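Serpin-ZX (Arabidopsis thaliana, PDB 3LE2) inhibits target proteases such as metacaspase-9 by offering a reactive centre loop whose cleavage leaves the enzyme covalently trapped, and restrains programmed cell death in the plant. Local coordinates at residues Phe175-Phe183 with Leu225-Phe236. Residues are numbered along the deposited sequence; the frame is centred on the assembly and turned at random.
Sequences FKGTWNEKF and LPYLQGQDKRQF. With ACT (acetate ion), chain D.
Tyr227 has an aromatic side chain of 175-183 over each face of its ring. On one comes Trp179, whose CZ3 lies 3.2 Å from Tyr227 CE1; the planes are almost parallel, 13° apart, but slid so far that they barely overlap. Phe175 meets the opposite face edge-on, the rings inclined at 72° and Phe175 CE2 3.5 Å from Tyr227 CZ. Its CG, anti to the backbone N (chi1 170°), carries the ring across to 225-236, where CE1 meets the face of Phe236 in a second edge-to-face pair. Leu225 places CD1 over the six-membered ring of Trp179, a CH-pi contact 4.1 Å from the centroid.

Trp179 and Tyr227 form a single beta bridge, by its bonds an antiparallel, non-hydrogen-bonded pair, flanked by Leu228 N to Thr178 O at 2.7 Å and a nearly straight Asn180 N to Pro226 O at 3.1 Å. Before Phe236, Asp232 OD1 accepts from both Arg234 N, an Asx turn, and Arg234 NE, while NH2 bonds to OD2 in a side-on salt bridge.

The cluster ties the exit of strand 167-176 in serpin sheet A to loop 227-235, which joins sheet B strands 220-226 and 236-243. This is the breach, where in serpins the cleaved reactive centre loop begins to insert: the Trp179 backbone bonds to Glu338 and to Thr340 of that loop, and NE1 to Asn336 O beyond strand 326-335. Met238 packs on Trp179 and Tyr227, and strand 382-388 backs Phe175 and Phe236 through Leu383.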
loop_
_atom_site.group_PDB
_atom_site.type_symbol
_atom_site.label_atom_id
_atom_site.label_comp_id
_atom_site.label_asym_id
_atom_site.label_seq_id
_atom_site.Cartn_x
_atom_site.Cartn_y
_atom_site.Cartn_z
ATOM N N PHE A 175 -4.750 4.673 -6.823
ATOM C CA PHE A 175 -3.613 4.898 -7.703
ATOM C C PHE A 175 -3.931 4.274 -9.044
ATOM O O PHE A 175 -4.455 3.162 -9.115
ATOM C CB PHE A 175 -2.348 4.270 -7.094
ATOM C CG PHE A 175 -1.142 4.217 -8.023
ATOM C CD1 PHE A 175 -0.139 5.161 -7.935
ATOM C CD2 PHE A 175 -0.972 3.170 -8.915
ATOM C CE1 PHE A 175 0.983 5.095 -8.751
ATOM C CE2 PHE A 175 0.156 3.095 -9.730
ATOM C CZ PHE A 175 1.127 4.059 -9.650
ATOM N N LYS A 176 -3.637 5.006 -10.105
ATOM C CA LYS A 176 -3.705 4.431 -11.438
ATOM C C LYS A 176 -2.618 5.055 -12.276
ATOM O O LYS A 176 -2.537 6.278 -12.384
ATOM C CB LYS A 176 -5.071 4.655 -12.092
ATOM C CG LYS A 176 -5.144 4.095 -13.507
ATOM C CD LYS A 176 -6.572 4.029 -14.001
ATOM C CE LYS A 176 -6.652 3.484 -15.419
ATOM N NZ LYS A 176 -8.077 3.457 -15.900
ATOM N N GLY A 177 -1.773 4.211 -12.856
ATOM C CA GLY A 177 -0.653 4.693 -13.634
ATOM C C GLY A 177 -0.573 4.021 -14.988
ATOM O O GLY A 177 -1.014 2.887 -15.161
ATOM N N THR A 178 -0.011 4.744 -15.946
ATOM C CA THR A 178 0.298 4.211 -17.265
ATOM C C THR A 178 1.746 3.721 -17.268
ATOM O O THR A 178 2.623 4.417 -16.766
ATOM C CB THR A 178 0.161 5.314 -18.334
ATOM O OG1 THR A 178 -1.209 5.716 -18.437
ATOM C CG2 THR A 178 0.619 4.815 -19.670
ATOM N N TRP A 179 1.987 2.533 -17.827
ATOM C CA TRP A 179 3.340 1.987 -17.943
ATOM C C TRP A 179 4.207 2.862 -18.834
ATOM O O TRP A 179 3.719 3.503 -19.770
ATOM C CB TRP A 179 3.339 0.569 -18.533
ATOM C CG TRP A 179 2.566 -0.471 -17.758
ATOM C CD1 TRP A 179 1.572 -1.277 -18.237
ATOM C CD2 TRP A 179 2.735 -0.826 -16.376
ATOM N NE1 TRP A 179 1.114 -2.108 -17.244
ATOM C CE2 TRP A 179 1.811 -1.849 -16.093
ATOM C CE3 TRP A 179 3.581 -0.378 -15.354
ATOM C CZ2 TRP A 179 1.706 -2.430 -14.828
ATOM C CZ3 TRP A 179 3.469 -0.954 -14.096
ATOM C CH2 TRP A 179 2.540 -1.967 -13.847
ATOM N N ASN A 180 5.500 2.885 -18.528
ATOM C CA ASN A 180 6.500 3.494 -19.404
ATOM C C ASN A 180 6.600 2.754 -20.752
ATOM O O ASN A 180 6.893 3.352 -21.778
ATOM C CB ASN A 180 7.852 3.501 -18.702
ATOM C CG ASN A 180 8.758 4.603 -19.191
ATOM O OD1 ASN A 180 8.294 5.644 -19.650
ATOM N ND2 ASN A 180 10.064 4.388 -19.076
ATOM N N GLU A 181 6.342 1.452 -20.733
ATOM C CA GLU A 181 6.320 0.631 -21.933
ATOM C C GLU A 181 5.009 -0.138 -22.023
ATOM O O GLU A 181 4.786 -1.072 -21.258
ATOM C CB GLU A 181 7.450 -0.390 -21.890
ATOM C CG GLU A 181 8.841 0.200 -21.949
ATOM C CD GLU A 181 9.289 0.473 -23.369
ATOM O OE1 GLU A 181 8.652 -0.062 -24.313
ATOM O OE2 GLU A 181 10.279 1.218 -23.534
ATOM N N LYS A 182 4.146 0.228 -22.961
ATOM C CA LYS A 182 2.899 -0.506 -23.127
ATOM C C LYS A 182 3.167 -1.955 -23.515
ATOM O O LYS A 182 4.242 -2.284 -24.022
ATOM C CB LYS A 182 2.007 0.167 -24.176
ATOM C CG LYS A 182 2.580 0.177 -25.597
ATOM C CD LYS A 182 1.809 1.157 -26.480
ATOM C CE LYS A 182 2.393 1.250 -27.879
ATOM N NZ LYS A 182 1.739 2.342 -28.661
ATOM N N PHE A 183 2.198 -2.824 -23.244
ATOM C CA PHE A 183 2.200 -4.177 -23.784
ATOM C C PHE A 183 1.322 -4.157 -25.020
ATOM O O PHE A 183 0.383 -3.371 -25.092
ATOM C CB PHE A 183 1.606 -5.166 -22.784
ATOM C CG PHE A 183 2.406 -5.316 -21.537
ATOM C CD1 PHE A 183 3.215 -6.421 -21.352
ATOM C CD2 PHE A 183 2.352 -4.350 -20.544
ATOM C CE1 PHE A 183 3.958 -6.561 -20.198
ATOM C CE2 PHE A 183 3.083 -4.484 -19.392
ATOM C CZ PHE A 183 3.890 -5.590 -19.213
ATOM N N LEU A 225 8.436 -2.997 -13.171
ATOM C CA LEU A 225 7.744 -2.299 -14.277
ATOM C C LEU A 225 7.513 -0.835 -13.930
ATOM O O LEU A 225 6.566 -0.515 -13.212
ATOM C CB LEU A 225 6.386 -2.946 -14.598
ATOM C CG LEU A 225 6.311 -4.363 -15.176
ATOM C CD1 LEU A 225 4.884 -4.776 -15.346
ATOM C CD2 LEU A 225 7.023 -4.468 -16.507
ATOM N N PRO A 226 8.373 0.060 -14.440
ATOM C CA PRO A 226 8.269 1.507 -14.194
ATOM C C PRO A 226 7.002 2.126 -14.798
ATOM O O PRO A 226 6.576 1.734 -15.896
ATOM C CB PRO A 226 9.494 2.096 -14.925
ATOM C CG PRO A 226 10.282 0.944 -15.415
ATOM C CD PRO A 226 9.410 -0.264 -15.435
ATOM N N TYR A 227 6.435 3.101 -14.084
ATOM C CA TYR A 227 5.292 3.877 -14.556
ATOM C C TYR A 227 5.769 5.133 -15.268
ATOM O O TYR A 227 6.747 5.760 -14.846
ATOM C CB TYR A 227 4.376 4.288 -13.388
ATOM C CG TYR A 227 3.609 3.143 -12.774
ATOM C CD1 TYR A 227 2.516 2.594 -13.428
ATOM C CD2 TYR A 227 3.976 2.609 -11.537
ATOM C CE1 TYR A 227 1.821 1.542 -12.888
ATOM C CE2 TYR A 227 3.277 1.552 -10.980
ATOM C CZ TYR A 227 2.193 1.024 -11.667
ATOM O OH TYR A 227 1.471 -0.024 -11.143
ATOM N N LEU A 228 5.064 5.485 -16.342
ATOM C CA LEU A 228 5.245 6.752 -17.042
ATOM C C LEU A 228 5.308 7.927 -16.067
ATOM O O LEU A 228 4.514 8.023 -15.133
ATOM C CB LEU A 228 4.088 6.974 -18.023
ATOM C CG LEU A 228 4.174 8.292 -18.791
ATOM C CD1 LEU A 228 5.397 8.296 -19.737
ATOM C CD2 LEU A 228 2.874 8.564 -19.537
ATOM N N GLN A 229 6.235 8.841 -16.316
ATOM C CA GLN A 229 6.539 9.905 -15.368
ATOM C C GLN A 229 5.990 11.257 -15.811
ATOM O O GLN A 229 5.472 12.028 -14.995
ATOM C CB GLN A 229 8.050 10.003 -15.224
ATOM C CG GLN A 229 8.554 10.316 -13.839
ATOM C CD GLN A 229 10.053 10.141 -13.756
ATOM O OE1 GLN A 229 10.644 9.448 -14.579
ATOM N NE2 GLN A 229 10.675 10.772 -12.774
ATOM N N GLY A 230 6.099 11.540 -17.108
ATOM C CA GLY A 230 5.838 12.879 -17.605
ATOM C C GLY A 230 6.718 13.898 -16.895
ATOM O O GLY A 230 7.945 13.737 -16.828
ATOM N N GLN A 231 6.092 14.936 -16.349
ATOM C CA GLN A 231 6.812 16.020 -15.681
ATOM C C GLN A 231 6.843 15.811 -14.179
ATOM O O GLN A 231 7.376 16.633 -13.428
ATOM C CB GLN A 231 6.176 17.374 -15.997
ATOM C CG GLN A 231 6.074 17.667 -17.478
ATOM C CD GLN A 231 7.364 17.364 -18.212
ATOM O OE1 GLN A 231 7.511 16.299 -18.818
ATOM N NE2 GLN A 231 8.311 18.298 -18.159
ATOM N N ASP A 232 6.252 14.708 -13.746
ATOM C CA ASP A 232 6.286 14.333 -12.346
ATOM C C ASP A 232 7.723 13.948 -11.997
ATOM O O ASP A 232 8.366 13.192 -12.730
ATOM C CB ASP A 232 5.331 13.160 -12.107
ATOM C CG ASP A 232 5.007 12.957 -10.646
ATOM O OD1 ASP A 232 5.744 13.483 -9.778
ATOM O OD2 ASP A 232 4.006 12.263 -10.369
ATOM N N LYS A 233 8.230 14.486 -10.891
ATOM C CA LYS A 233 9.586 14.180 -10.428
ATOM C C LYS A 233 9.670 12.783 -9.806
ATOM O O LYS A 233 10.725 12.143 -9.809
ATOM C CB LYS A 233 10.036 15.204 -9.385
ATOM C CG LYS A 233 10.346 16.595 -9.923
ATOM C CD LYS A 233 11.248 17.342 -8.938
ATOM C CE LYS A 233 11.784 18.647 -9.507
ATOM N NZ LYS A 233 12.822 19.239 -8.611
ATOM N N ARG A 234 8.556 12.321 -9.251
ATOM C CA ARG A 234 8.530 11.009 -8.631
ATOM C C ARG A 234 8.679 9.916 -9.677
ATOM O O ARG A 234 8.268 10.078 -10.825
ATOM C CB ARG A 234 7.257 10.841 -7.813
ATOM C CG ARG A 234 7.169 11.883 -6.710
ATOM C CD ARG A 234 5.766 12.054 -6.177
ATOM N NE ARG A 234 4.807 12.368 -7.225
ATOM C CZ ARG A 234 3.494 12.278 -7.053
ATOM N NH1 ARG A 234 3.024 11.884 -5.881
ATOM N NH2 ARG A 234 2.655 12.573 -8.037
ATOM N N GLN A 235 9.312 8.822 -9.285
ATOM C CA GLN A 235 9.427 7.671 -10.162
ATOM C C GLN A 235 8.779 6.458 -9.504
ATOM O O GLN A 235 9.327 5.877 -8.564
ATOM C CB GLN A 235 10.894 7.371 -10.499
ATOM C CG GLN A 235 11.059 6.073 -11.320
ATOM C CD GLN A 235 10.293 6.116 -12.640
ATOM O OE1 GLN A 235 9.314 5.387 -12.845
ATOM N NE2 GLN A 235 10.733 6.988 -13.541
ATOM N N PHE A 236 7.610 6.073 -10.000
ATOM C CA PHE A 236 6.912 4.927 -9.439
ATOM C C PHE A 236 7.235 3.693 -10.254
ATOM O O PHE A 236 7.429 3.777 -11.461
ATOM C CB PHE A 236 5.402 5.158 -9.464
ATOM C CG PHE A 236 4.948 6.329 -8.641
ATOM C CD1 PHE A 236 4.699 7.557 -9.236
ATOM C CD2 PHE A 236 4.755 6.196 -7.275
ATOM C CE1 PHE A 236 4.277 8.633 -8.483
ATOM C CE2 PHE A 236 4.317 7.270 -6.510
ATOM C CZ PHE A 236 4.078 8.489 -7.113
HETATM C C ACT D . -2.416 8.149 -15.284
HETATM O O ACT D . -1.284 7.605 -15.396
HETATM O OXT ACT D . -3.411 7.374 -15.242
HETATM C CH3 ACT D . -2.568 9.646 -15.197
HETATM O O HOH W 1 1.654 7.350 -15.169
HETATM O O HOH W 2 8.483 8.020 -17.837
HETATM O O HOH W 3 7.063 0.064 -17.947
#